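Local coordinates for protein aminotransferase, class III (Thermomicrobium roseum, PDB 6IO1) that is a thermostable (S)-enantioselective omega-transaminase, which probably moves amino groups between substrates by way of a pyridoxal 5'-phosphate cofactor, at residues L196-F201 with P238-W243; E360-E365 with G371-K376. All coordinates share one frame; numbering follows the deposited sequence.

Contact 1: residues L196-F201 with P238-W243; sequences LTDEEF and PPDGYW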
ATOM      1  N   LEU B 196      38.839  -9.151 -10.389  1.00 34.45           N
ATOM      2  CA  LEU B 196      39.101  -8.477  -9.130  1.00 33.39           C
ATOM      3  C   LEU B 196      38.854  -9.445  -7.986  1.00 34.17           C
ATOM      4  O   LEU B 196      38.007 -10.337  -8.081  1.00 32.48           O
ATOM      5  CB  LEU B 196      38.207  -7.242  -8.949  1.00 32.57           C
ATOM      6  CG  LEU B 196      38.363  -6.078  -9.927  1.00 35.89           C
ATOM      7  CD1 LEU B 196      37.438  -4.939  -9.532  1.00 34.90           C
ATOM      8  CD2 LEU B 196      39.806  -5.604  -9.982  1.00 37.31           C
ATOM      9  N   THR B 197      39.612  -9.279  -6.908  1.00 34.83           N
ATOM     10  CA  THR B 197      39.258  -9.965  -5.681  1.00 32.59           C
ATOM     11  C   THR B 197      38.089  -9.242  -5.018  1.00 29.29           C
ATOM     12  O   THR B 197      37.737  -8.115  -5.378  1.00 29.20           O
ATOM     13  CB  THR B 197      40.455 -10.042  -4.732  1.00 33.50           C
ATOM     14  OG1 THR B 197      40.796  -8.727  -4.281  1.00 29.51           O
ATOM     15  CG2 THR B 197      41.655 -10.658  -5.439  1.00 33.25           C
ATOM     16  N   ASP B 198      37.469  -9.912  -4.045  1.00 28.74           N
ATOM     17  CA  ASP B 198      36.390  -9.270  -3.301  1.00 29.47           C
ATOM     18  C   ASP B 198      36.886  -8.007  -2.611  1.00 28.44           C
ATOM     19  O   ASP B 198      36.180  -6.994  -2.568  1.00 27.36           O
ATOM     20  CB  ASP B 198      35.798 -10.247  -2.285  1.00 30.98           C
ATOM     21  CG  ASP B 198      34.754 -11.161  -2.897  1.00 34.25           C
ATOM     22  OD1 ASP B 198      34.513 -11.056  -4.117  1.00 36.55           O
ATOM     23  OD2 ASP B 198      34.169 -11.981  -2.159  1.00 38.40           O
ATOM     24  N   GLU B 199      38.108  -8.050  -2.074  1.00 29.26           N
ATOM     25  CA  GLU B 199      38.675  -6.888  -1.398  1.00 30.71           C
ATOM     26  C   GLU B 199      38.836  -5.711  -2.357  1.00 26.59           C
ATOM     27  O   GLU B 199      38.465  -4.579  -2.026  1.00 24.76           O
ATOM     28  CB  GLU B 199      40.012  -7.265  -0.765  1.00 35.69           C
ATOM     29  CG  GLU B 199      40.738  -6.121  -0.085  1.00 38.97           C
ATOM     30  CD  GLU B 199      41.826  -6.610   0.851  1.00 52.29           C
ATOM     31  OE1 GLU B 199      42.088  -5.937   1.868  1.00 58.66           O
ATOM     32  OE2 GLU B 199      42.413  -7.678   0.572  1.00 57.32           O
ATOM     33  N   GLU B 200      39.392  -5.957  -3.549  1.00 27.20           N
ATOM     34  CA  GLU B 200      39.588  -4.876  -4.514  1.00 27.83           C
ATOM     35  C   GLU B 200      38.254  -4.296  -4.969  1.00 25.49           C
ATOM     36  O   GLU B 200      38.107  -3.074  -5.108  1.00 25.71           O
ATOM     37  CB  GLU B 200      40.381  -5.390  -5.718  1.00 30.59           C
ATOM     38  CG  GLU B 200      41.792  -5.868  -5.405  1.00 33.60           C
ATOM     39  CD  GLU B 200      42.394  -6.680  -6.539  1.00 35.55           C
ATOM     40  OE1 GLU B 200      43.581  -6.464  -6.867  1.00 43.98           O
ATOM     41  OE2 GLU B 200      41.681  -7.537  -7.103  1.00 31.81           O
ATOM     42  N   PHE B 201      37.270  -5.165  -5.214  1.00 26.85           N
ATOM     43  CA  PHE B 201      35.943  -4.709  -5.615  1.00 26.02           C
ATOM     44  C   PHE B 201      35.305  -3.851  -4.528  1.00 23.60           C
ATOM     45  O   PHE B 201      34.724  -2.795  -4.816  1.00 23.54           O
ATOM     46  CB  PHE B 201      35.072  -5.924  -5.938  1.00 26.23           C
ATOM     47  CG  PHE B 201      33.770  -5.590  -6.603  1.00 25.28           C
ATOM     48  CD1 PHE B 201      33.653  -4.478  -7.420  1.00 27.25           C
ATOM     49  CD2 PHE B 201      32.663  -6.402  -6.422  1.00 25.42           C
ATOM     50  CE1 PHE B 201      32.452  -4.179  -8.035  1.00 27.26           C
ATOM     51  CE2 PHE B 201      31.462  -6.109  -7.033  1.00 26.78           C
ATOM     52  CZ  PHE B 201      31.355  -4.996  -7.840  1.00 26.93           C
ATOM     53  N   PRO B 238      26.299  -9.468  -2.417  1.00 21.64           N
ATOM     54  CA  PRO B 238      27.412  -8.529  -2.321  1.00 22.83           C
ATOM     55  C   PRO B 238      28.698  -9.258  -1.982  1.00 23.36           C
ATOM     56  O   PRO B 238      28.665 -10.354  -1.401  1.00 25.07           O
ATOM     57  CB  PRO B 238      26.983  -7.593  -1.182  1.00 21.53           C
ATOM     58  CG  PRO B 238      26.123  -8.454  -0.320  1.00 22.33           C
ATOM     59  CD  PRO B 238      25.379  -9.357  -1.271  1.00 22.11           C
ATOM     60  N   PRO B 239      29.850  -8.695  -2.334  1.00 24.54           N
ATOM     61  CA  PRO B 239      31.113  -9.342  -1.979  1.00 27.37           C
ATOM     62  C   PRO B 239      31.337  -9.281  -0.477  1.00 27.40           C
ATOM     63  O   PRO B 239      30.759  -8.458   0.235  1.00 24.17           O
ATOM     64  CB  PRO B 239      32.162  -8.520  -2.736  1.00 28.28           C
ATOM     65  CG  PRO B 239      31.530  -7.181  -2.902  1.00 26.12           C
ATOM     66  CD  PRO B 239      30.058  -7.437  -3.072  1.00 23.84           C
ATOM     67  N   ASP B 240      32.182 -10.189   0.002  1.00 30.03           N
ATOM     68  CA  ASP B 240      32.489 -10.241   1.424  1.00 29.69           C
ATOM     69  C   ASP B 240      33.112  -8.930   1.883  1.00 26.94           C
ATOM     70  O   ASP B 240      34.019  -8.398   1.235  1.00 25.47           O
ATOM     71  CB  ASP B 240      33.421 -11.415   1.714  1.00 32.93           C
ATOM     72  CG  ASP B 240      32.801 -12.753   1.354  1.00 36.62           C
ATOM     73  OD1 ASP B 240      31.571 -12.901   1.514  1.00 38.01           O
ATOM     74  OD2 ASP B 240      33.541 -13.659   0.916  1.00 40.24           O
ATOM     75  N   GLY B 241      32.619  -8.407   3.005  1.00 26.40           N
ATOM     76  CA  GLY B 241      33.126  -7.170   3.560  1.00 26.54           C
ATOM     77  C   GLY B 241      32.503  -5.908   2.999  1.00 21.97           C
ATOM     78  O   GLY B 241      32.872  -4.811   3.437  1.00 19.35           O
ATOM     79  N   TYR B 242      31.579  -6.027   2.044  1.00 22.27           N
ATOM     80  CA  TYR B 242      30.976  -4.848   1.427  1.00 19.06           C
ATOM     81  C   TYR B 242      30.174  -4.039   2.439  1.00 17.64           C
ATOM     82  O   TYR B 242      30.378  -2.826   2.593  1.00 18.43           O
ATOM     83  CB  TYR B 242      30.091  -5.284   0.254  1.00 20.57           C
ATOM     84  CG  TYR B 242      29.129  -4.229  -0.251  1.00 19.58           C
ATOM     85  CD1 TYR B 242      29.521  -3.316  -1.220  1.00 20.05           C
ATOM     86  CD2 TYR B 242      27.825  -4.161   0.225  1.00 18.27           C
ATOM     87  CE1 TYR B 242      28.648  -2.355  -1.692  1.00 20.65           C
ATOM     88  CE2 TYR B 242      26.945  -3.201  -0.239  1.00 20.53           C
ATOM     89  CZ  TYR B 242      27.361  -2.302  -1.197  1.00 18.99           C
ATOM     90  OH  TYR B 242      26.489  -1.346  -1.665  1.00 21.03           O
ATOM     91  N   TRP B 243      29.252  -4.700   3.139  1.00 20.13           N
ATOM     92  CA  TRP B 243      28.345  -3.988   4.038  1.00 18.64           C
ATOM     93  C   TRP B 243      29.051  -3.299   5.197  1.00 18.32           C
ATOM     94  O   TRP B 243      28.703  -2.143   5.495  1.00 16.84           O
ATOM     95  CB  TRP B 243      27.252  -4.948   4.521  1.00 21.48           C
ATOM     96  CG  TRP B 243      26.103  -5.008   3.571  1.00 19.64           C
ATOM     97  CD1 TRP B 243      25.678  -6.092   2.860  1.00 19.69           C
ATOM     98  CD2 TRP B 243      25.245  -3.923   3.202  1.00 18.49           C
ATOM     99  NE1 TRP B 243      24.598  -5.751   2.080  1.00 17.96           N
ATOM    100  CE2 TRP B 243      24.314  -4.424   2.272  1.00 17.88           C
ATOM    101  CE3 TRP B 243      25.170  -2.576   3.573  1.00 17.59           C
ATOM    102  CZ2 TRP B 243      23.320  -3.627   1.709  1.00 17.05           C
ATOM    103  CZ3 TRP B 243      24.184  -1.787   3.013  1.00 20.25           C
ATOM    104  CH2 TRP B 243      23.272  -2.314   2.091  1.00 17.42           C
TER

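Contact 2: residues E360-E365 with G371-K376; sequences ELKRLE and GEVRGK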
ATOM      1  N   GLU B 360      23.663 -28.043  -5.999  1.00 25.80           N
ATOM      2  CA  GLU B 360      23.144 -28.823  -7.118  1.00 26.35           C
ATOM      3  C   GLU B 360      22.975 -27.970  -8.374  1.00 24.46           C
ATOM      4  O   GLU B 360      23.311 -28.416  -9.476  1.00 26.20           O
ATOM      5  CB  GLU B 360      21.829 -29.490  -6.720  1.00 29.15           C
ATOM      6  CG  GLU B 360      21.975 -30.502  -5.590  1.00 30.16           C
ATOM      7  CD  GLU B 360      23.042 -31.543  -5.878  1.00 34.34           C
ATOM      8  OE1 GLU B 360      23.032 -32.117  -6.987  1.00 39.01           O
ATOM      9  OE2 GLU B 360      23.894 -31.783  -4.997  1.00 33.98           O
ATOM     10  N   LEU B 361      22.433 -26.756  -8.238  1.00 24.48           N
ATOM     11  CA  LEU B 361      22.225 -25.884  -9.391  1.00 23.80           C
ATOM     12  C   LEU B 361      23.530 -25.373  -9.991  1.00 24.00           C
ATOM     13  O   LEU B 361      23.572 -25.073 -11.189  1.00 25.20           O
ATOM     14  CB  LEU B 361      21.335 -24.705  -8.998  1.00 22.86           C
ATOM     15  CG  LEU B 361      19.868 -25.028  -8.702  1.00 23.11           C
ATOM     16  CD1 LEU B 361      19.210 -23.864  -7.982  1.00 24.07           C
ATOM     17  CD2 LEU B 361      19.111 -25.375  -9.974  1.00 24.32           C
ATOM     18  N   LYS B 362      24.602 -25.268  -9.201  1.00 24.72           N
ATOM     19  CA  LYS B 362      25.862 -24.781  -9.748  1.00 25.15           C
ATOM     20  C   LYS B 362      26.436 -25.712 -10.793  1.00 27.49           C
ATOM     21  O   LYS B 362      27.291 -25.288 -11.580  1.00 27.18           O
ATOM     22  CB  LYS B 362      26.889 -24.619  -8.632  1.00 25.00           C
ATOM     23  CG  LYS B 362      27.171 -23.191  -8.342  1.00 29.05           C
ATOM     24  CD  LYS B 362      27.990 -23.033  -7.099  1.00 32.44           C
ATOM     25  CE  LYS B 362      28.976 -21.902  -7.285  1.00 35.79           C
ATOM     26  NZ  LYS B 362      28.316 -20.687  -7.844  1.00 37.39           N
ATOM     27  N   ARG B 363      25.958 -26.955 -10.762  1.00 25.67           N
ATOM     28  CA  ARG B 363      26.351 -27.978 -11.753  1.00 29.70           C
ATOM     29  C   ARG B 363      25.877 -27.448 -13.106  1.00 28.86           C
ATOM     30  O   ARG B 363      26.594 -27.647 -14.106  1.00 31.15           O
ATOM     31  CB  ARG B 363      25.670 -29.309 -11.415  1.00 33.24           C
ATOM     32  CG  ARG B 363      26.261 -30.514 -12.133  1.00 36.48           C
ATOM     33  CD  ARG B 363      25.743 -31.821 -11.561  1.00 42.26           C
ATOM     34  NE  ARG B 363      26.499 -32.973 -12.030  1.00 44.68           N
ATOM     35  CZ  ARG B 363      26.355 -34.208 -11.561  1.00 46.63           C
ATOM     36  NH1 ARG B 363      25.479 -34.454 -10.602  1.00 48.63           N
ATOM     37  NH2 ARG B 363      27.089 -35.190 -12.051  1.00 43.29           N
ATOM     38  N   LEU B 364      24.727 -26.762 -13.117  1.00 27.97           N
ATOM     39  CA  LEU B 364      24.187 -26.286 -14.395  1.00 26.55           C
ATOM     40  C   LEU B 364      25.196 -25.404 -15.116  1.00 26.94           C
ATOM     41  O   LEU B 364      25.059 -25.151 -16.319  1.00 26.95           O
ATOM     42  CB  LEU B 364      22.882 -25.507 -14.193  1.00 25.58           C
ATOM     43  CG  LEU B 364      21.615 -26.282 -13.838  1.00 25.79           C
ATOM     44  CD1 LEU B 364      20.502 -25.296 -13.516  1.00 25.46           C
ATOM     45  CD2 LEU B 364      21.220 -27.170 -14.994  1.00 29.12           C
ATOM     46  N   GLU B 365      26.204 -24.923 -14.388  1.00 26.23           N
ATOM     47  CA  GLU B 365      27.260 -24.118 -14.974  1.00 27.23           C
ATOM     48  C   GLU B 365      28.105 -24.912 -15.952  1.00 26.52           C
ATOM     49  O   GLU B 365      28.889 -24.311 -16.688  1.00 29.82           O
ATOM     50  CB  GLU B 365      28.151 -23.524 -13.879  1.00 26.10           C
ATOM     51  CG  GLU B 365      27.554 -22.303 -13.183  1.00 28.16           C
ATOM     52  CD  GLU B 365      28.453 -21.750 -12.091  1.00 32.05           C
ATOM     53  OE1 GLU B 365      29.433 -22.433 -11.728  1.00 35.02           O
ATOM     54  OE2 GLU B 365      28.178 -20.637 -11.594  1.00 31.38           O
ATOM     55  N   GLY B 371      25.712 -18.693 -17.552  1.00 25.86           N
ATOM     56  CA  GLY B 371      26.830 -17.834 -17.196  1.00 29.35           C
ATOM     57  C   GLY B 371      27.251 -17.985 -15.746  1.00 28.27           C
ATOM     58  O   GLY B 371      28.422 -18.240 -15.452  1.00 31.04           O
ATOM     59  N   GLU B 372      26.307 -17.828 -14.821  1.00 25.86           N
ATOM     60  CA  GLU B 372      26.620 -17.922 -13.401  1.00 27.79           C
ATOM     61  C   GLU B 372      25.383 -18.350 -12.624  1.00 25.32           C
ATOM     62  O   GLU B 372      24.270 -17.904 -12.909  1.00 24.53           O
ATOM     63  CB  GLU B 372      27.141 -16.587 -12.850  1.00 29.17           C
ATOM     64  CG  GLU B 372      27.366 -16.592 -11.344  1.00 30.41           C
ATOM     65  CD  GLU B 372      27.902 -15.279 -10.820  1.00 31.03           C
ATOM     66  OE1 GLU B 372      27.087 -14.380 -10.541  1.00 30.25           O
ATOM     67  OE2 GLU B 372      29.136 -15.146 -10.680  1.00 35.66           O
ATOM     68  N   VAL B 373      25.595 -19.201 -11.625  1.00 23.27           N
ATOM     69  CA  VAL B 373      24.568 -19.558 -10.654  1.00 22.96           C
ATOM     70  C   VAL B 373      24.979 -18.956  -9.318  1.00 24.97           C
ATOM     71  O   VAL B 373      26.074 -19.238  -8.815  1.00 26.36           O
ATOM     72  CB  VAL B 373      24.390 -21.078 -10.545  1.00 22.03           C
ATOM     73  CG1 VAL B 373      23.405 -21.417  -9.437  1.00 23.46           C
ATOM     74  CG2 VAL B 373      23.929 -21.655 -11.874  1.00 21.99           C
ATOM     75  N   ARG B 374      24.111 -18.126  -8.745  1.00 21.50           N
ATOM     76  CA  ARG B 374      24.429 -17.455  -7.493  1.00 22.31           C
ATOM     77  C   ARG B 374      23.235 -17.537  -6.557  1.00 23.02           C
ATOM     78  O   ARG B 374      22.098 -17.717  -6.994  1.00 22.67           O
ATOM     79  CB  ARG B 374      24.838 -15.992  -7.717  1.00 25.33           C
ATOM     80  CG  ARG B 374      23.813 -15.150  -8.458  1.00 25.78           C
ATOM     81  CD  ARG B 374      24.353 -13.753  -8.709  1.00 25.25           C
ATOM     82  NE  ARG B 374      23.429 -12.931  -9.486  1.00 22.95           N
ATOM     83  CZ  ARG B 374      23.423 -12.863 -10.814  1.00 26.22           C
ATOM     84  NH1 ARG B 374      24.302 -13.564 -11.518  1.00 25.99           N
ATOM     85  NH2 ARG B 374      22.549 -12.086 -11.438  1.00 25.42           N
ATOM     86  N   GLY B 375      23.505 -17.449  -5.261  1.00 22.02           N
ATOM     87  CA  GLY B 375      22.426 -17.493  -4.297  1.00 21.90           C
ATOM     88  C   GLY B 375      22.896 -17.195  -2.894  1.00 22.51           C
ATOM     89  O   GLY B 375      24.073 -17.364  -2.557  1.00 22.77           O
ATOM     90  N   LYS B 376      21.945 -16.747  -2.081  1.00 19.33           N
ATOM     91  CA  LYS B 376      22.121 -16.572  -0.646  1.00 20.70           C
ATOM     92  C   LYS B 376      20.868 -17.090   0.040  1.00 20.59           C
ATOM     93  O   LYS B 376      19.760 -16.629  -0.261  1.00 20.98           O
ATOM     94  CB  LYS B 376      22.373 -15.108  -0.282  1.00 19.77           C
ATOM     95  CG  LYS B 376      22.611 -14.889   1.199  1.00 21.72           C
ATOM     96  CD  LYS B 376      23.854 -15.620   1.673  1.00 26.18           C
ATOM     97  CE  LYS B 376      24.067 -15.423   3.164  1.00 25.47           C
ATOM     98  NZ  LYS B 376      25.169 -16.279   3.685  1.00 34.60           N
TER

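Contact 1: residues L196-F201 with P238-W243
Asp198 and Pro239 carry most of this contact, which sets the first turn of helix 198-216 against the turn that leads into helix 242-253, in the large domain of a class III aminotransferase. Asp198 opens its helix inside a capping box: Thr197 OG1 accepts from Glu200 N, and Glu200 OE2 from Thr197 N. With chi1 at -84°, its CG lies beside the backbone N and anti to the carbonyl carbon, which lays the carboxylate against the proline: Asp198 CG is 3.7 Å from Pro239 CB. One oxygen, OD1, is committed to a salt bridge with Lys189. The other, OD2, receives a weak but nearly straight bond from Asp240 N, 3.4 Å away. Were Asp198 an alanine, Lys189 would probably lose this counter-charge and Asp240 N its acceptor, and one flank of Pro239 would be less covered. Asp198 OD2 also sits 3.6 Å from Asp240 OD2, the carboxylate planes 81° apart; Lys189 may soften the repulsion between them. Pro239 opens a type II turn that leads into the second helix. Deeper in, its ring crosses Phe201 at about a right angle, with Pro239 CG 3.8 Å from Phe201 CD2.

Contact 2: residues E360-E365 with G371-K376
Val373 pushes its two methyls against the turn formed by Leu361, Lys362 and Glu365, where the end of helix 346-361 packs on strand 370-376, an edge strand, within this chain, of a mixed sheet. A classic beta bulge at Gly371 and Glu372, opposite Glu383, starts this segment. The tight part is the valine. CG1, anti to the backbone N (chi1 175°), meets Leu361 CB at 3.9 Å, while CG2 reaches Leu361 O at 3.5 Å and also lies 3.9 Å from Glu365 CG. Leu361 and Val373 also touch Leu380 and Val382 of strand 379-384, and helix 432-450 packs against Leu361. Toward solvent the grip is looser and polar. The exposed Lys362 bends its chain at chi3 and chi4 back toward the strand; its NZ makes a long ion pair with Glu365 OE2 and comes within 2.8 Å of Val373 O. Glu372 points away from the turn and pairs instead with Arg374, whose NH1 also bridges to Glu383. Joining the two sides is the extended Glu365 chain, which supplies an acceptor to a strand N-H. Val373 N lies 3.0 Å from Glu365 OE2, on the anti side of that oxygen and 16° out of the carboxylate plane.

Overall arrangement
From the N terminus, contact 1 comes first: it closes a loop of 36 residues that runs through helix 198-216 and strand 221-226 and past Glu227, a residue of the cofactor pocket, before entering helix 242-253. Contact 2 follows much later and closes a short link of five residues between the end of helix 346-361 and strand 370-376. The two are in series, neither nesting nor crossing. Their centres lie about 19 Å apart and their nearest atoms about 7 Å apart. The fold nevertheless joins them: Arg374 of contact 2 donates to the carbonyls of Gly234 and Val235, in the connection that contact 1 closes, tying edge strand 370-376 to the connection between strand 221-226 and helix 242-253.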